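Local structure of ferredoxin--NADP reductase, apicoplast (Plasmodium falciparum, 3JQQ) at residues I174-G179 with T268-L273. The protein transfers electrons between ferredoxin and NADP(H) in the apicoplast through a bound FAD, and may thereby support isoprenoid precursor synthesis. The protein carries 1 engineered substitution. Sequence-based numbering, arbitrary orientation.
With A2P (adenosine-2'-5'-diphosphate), chain J.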
# COMPACT_ATOMS: atom_id res chain seq x y z
N ILE B 174 -7.23 -11.58 -20.28
CA ILE B 174 -7.99 -11.20 -19.10
C ILE B 174 -7.15 -10.20 -18.31
O ILE B 174 -6.08 -10.55 -17.81
CB ILE B 174 -8.31 -12.40 -18.20
CG1 ILE B 174 -9.25 -13.38 -18.92
CG2 ILE B 174 -8.92 -11.95 -16.88
CD1 ILE B 174 -9.42 -14.70 -18.20
N PHE B 175 -7.61 -8.96 -18.22
CA PHE B 175 -6.92 -7.95 -17.44
C PHE B 175 -7.65 -7.73 -16.12
O PHE B 175 -8.86 -7.50 -16.11
CB PHE B 175 -6.83 -6.62 -18.19
CG PHE B 175 -6.13 -6.70 -19.52
CD1 PHE B 175 -6.59 -5.97 -20.60
CD2 PHE B 175 -5.02 -7.51 -19.69
CE1 PHE B 175 -5.96 -6.04 -21.83
CE2 PHE B 175 -4.38 -7.58 -20.92
CZ PHE B 175 -4.85 -6.84 -21.99
N ILE B 176 -6.92 -7.79 -15.01
CA ILE B 176 -7.51 -7.54 -13.70
C ILE B 176 -6.82 -6.35 -13.04
O ILE B 176 -5.60 -6.30 -12.95
CB ILE B 176 -7.41 -8.80 -12.80
CG1 ILE B 176 -8.23 -9.94 -13.42
CG2 ILE B 176 -7.89 -8.49 -11.40
CD1 ILE B 176 -7.97 -11.29 -12.78
N ALA B 177 -7.61 -5.37 -12.60
CA ALA B 177 -7.05 -4.12 -12.09
C ALA B 177 -7.78 -3.54 -10.88
O ALA B 177 -8.96 -3.81 -10.65
CB ALA B 177 -6.98 -3.08 -13.20
N THR B 178 -7.05 -2.74 -10.10
CA THR B 178 -7.63 -1.89 -9.08
C THR B 178 -6.99 -0.51 -9.17
O THR B 178 -5.79 -0.39 -9.38
CB THR B 178 -7.42 -2.45 -7.65
OG1 THR B 178 -6.02 -2.53 -7.36
CG2 THR B 178 -8.05 -3.83 -7.52
N GLY B 179 -7.80 0.53 -9.00
CA GLY B 179 -7.28 1.90 -9.00
C GLY B 179 -6.39 2.22 -10.18
O GLY B 179 -6.79 2.04 -11.33
N THR B 268 -16.35 -20.33 -12.87
CA THR B 268 -16.41 -21.29 -13.97
C THR B 268 -16.22 -20.62 -15.33
O THR B 268 -15.52 -21.14 -16.20
CB THR B 268 -17.71 -22.12 -13.96
OG1 THR B 268 -18.82 -21.27 -13.65
CG2 THR B 268 -17.63 -23.23 -12.93
N GLU B 269 -16.85 -19.46 -15.50
CA GLU B 269 -16.72 -18.69 -16.74
C GLU B 269 -15.31 -18.12 -16.90
O GLU B 269 -14.77 -18.07 -18.00
CB GLU B 269 -17.76 -17.56 -16.78
CG GLU B 269 -19.15 -18.01 -17.20
CD GLU B 269 -19.83 -18.91 -16.18
OE1 GLU B 269 -19.48 -18.82 -14.98
OE2 GLU B 269 -20.70 -19.71 -16.58
N PHE B 270 -14.72 -17.69 -15.78
CA PHE B 270 -13.33 -17.22 -15.77
C PHE B 270 -12.41 -18.37 -16.15
O PHE B 270 -11.49 -18.22 -16.95
CB PHE B 270 -12.98 -16.66 -14.39
CG PHE B 270 -11.54 -16.28 -14.22
CD1 PHE B 270 -11.08 -15.05 -14.66
CD2 PHE B 270 -10.64 -17.14 -13.61
CE1 PHE B 270 -9.75 -14.69 -14.50
CE2 PHE B 270 -9.31 -16.79 -13.45
CZ PHE B 270 -8.87 -15.56 -13.90
N LEU B 271 -12.68 -19.54 -15.56
CA LEU B 271 -11.96 -20.76 -15.90
C LEU B 271 -12.08 -21.07 -17.39
O LEU B 271 -11.09 -21.39 -18.05
CB LEU B 271 -12.49 -21.94 -15.08
CG LEU B 271 -11.70 -22.31 -13.82
CD1 LEU B 271 -12.59 -23.05 -12.82
CD2 LEU B 271 -10.47 -23.13 -14.17
N ASN B 272 -13.30 -20.99 -17.91
CA ASN B 272 -13.55 -21.26 -19.33
C ASN B 272 -12.84 -20.27 -20.25
O ASN B 272 -12.33 -20.66 -21.31
CB ASN B 272 -15.05 -21.29 -19.63
CG ASN B 272 -15.70 -22.61 -19.24
OD1 ASN B 272 -16.91 -22.78 -19.38
ND2 ASN B 272 -14.89 -23.54 -18.75
N LEU B 273 -12.80 -19.00 -19.85
CA LEU B 273 -12.08 -17.99 -20.62
C LEU B 273 -10.58 -18.27 -20.65
O LEU B 273 -9.96 -18.26 -21.71
CB LEU B 273 -12.33 -16.58 -20.06
CG LEU B 273 -13.57 -15.84 -20.55
CD1 LEU B 273 -13.77 -14.56 -19.76
CD2 LEU B 273 -13.46 -15.55 -22.04
P1 A2P J . -11.71 0.38 -0.69
O1P A2P J . -12.25 -0.64 0.28
O2P A2P J . -10.31 0.85 -0.37
O3P A2P J . -12.68 1.49 -1.02
P2 A2P J . -6.99 2.51 -4.23
O4P A2P J . -6.13 2.24 -5.43
O5P A2P J . -6.29 2.35 -2.90
O6P A2P J . -7.83 3.77 -4.35
O5' A2P J . -8.07 1.32 -4.25
C5' A2P J . -8.61 0.86 -5.49
C4' A2P J . -9.78 -0.07 -5.22
O4' A2P J . -9.29 -1.32 -4.70
C3' A2P J . -10.72 0.50 -4.17
O3' A2P J . -12.07 0.25 -4.59
C2' A2P J . -10.43 -0.29 -2.92
O2' A2P J . -11.57 -0.42 -2.08
C1' A2P J . -10.08 -1.63 -3.54
N9 A2P J . -9.44 -2.55 -2.57
C8 A2P J . -9.06 -2.26 -1.31
N7 A2P J . -8.53 -3.35 -0.70
C5 A2P J . -8.58 -4.37 -1.58
C6 A2P J . -8.20 -5.80 -1.58
N6 A2P J . -7.63 -6.38 -0.50
N1 A2P J . -8.43 -6.52 -2.71
C2 A2P J . -8.98 -5.96 -3.80
N3 A2P J . -9.36 -4.67 -3.86
C4 A2P J . -9.19 -3.84 -2.80
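Phe270 of helix 267-276 reaches Ile174 and Ile176 of strand 173-178, and with Leu273 it makes a worked example of a helix meeting a strand of a parallel sheet through apolar side chains. Followed along the helix, the contact begins after the exposed pair Thr268 and Glu269, whose side chains are hydrogen-bonded to each other. Phe270 comes next. Because its CG stands anti to the backbone N (chi1 174°), the ring extends to the strand although the CB itself is not directed there. The ring meets Ile174 obliquely, with Phe270 CE1 3.7 Å from the CD1 and equally close to the CG2 of Ile174, so that both branches of the isoleucine touch one ring corner. Ile176 adds a looser touch, its CD1 lying 4.2 Å from Phe270 CE1. Leu281, Ile263, Val293 and Leu297 also touch the side chain of Phe270. One turn on, Leu273 points its CB toward the strand and approaches Ile174 CD1 at 3.9 Å. The CD1 of Ile174 thus lies between the side chains of Phe270 and Leu273. The axes of strand 174-178 and helix 268-273 run at 131° with a closest approach of 11.3 Å.

Strand 173-178 is the central strand of the five-stranded parallel sheet in the NADP-binding domain. While Ile174 and Ile176 face the helix, the chain at Thr178 and Gly179, both part of the ligand pocket, reaches adenosine-2'-5'-diphosphate: Gly179 N is 3.6 Å from C5' of the ligand, and Thr178 CB is 3.7 Å from its O4'. Across the helix-strand contact the chemistry is purely apolar, which implies cohesion by dispersion and burial of hydrocarbon, with little directional constraint beyond the fit of the side chains.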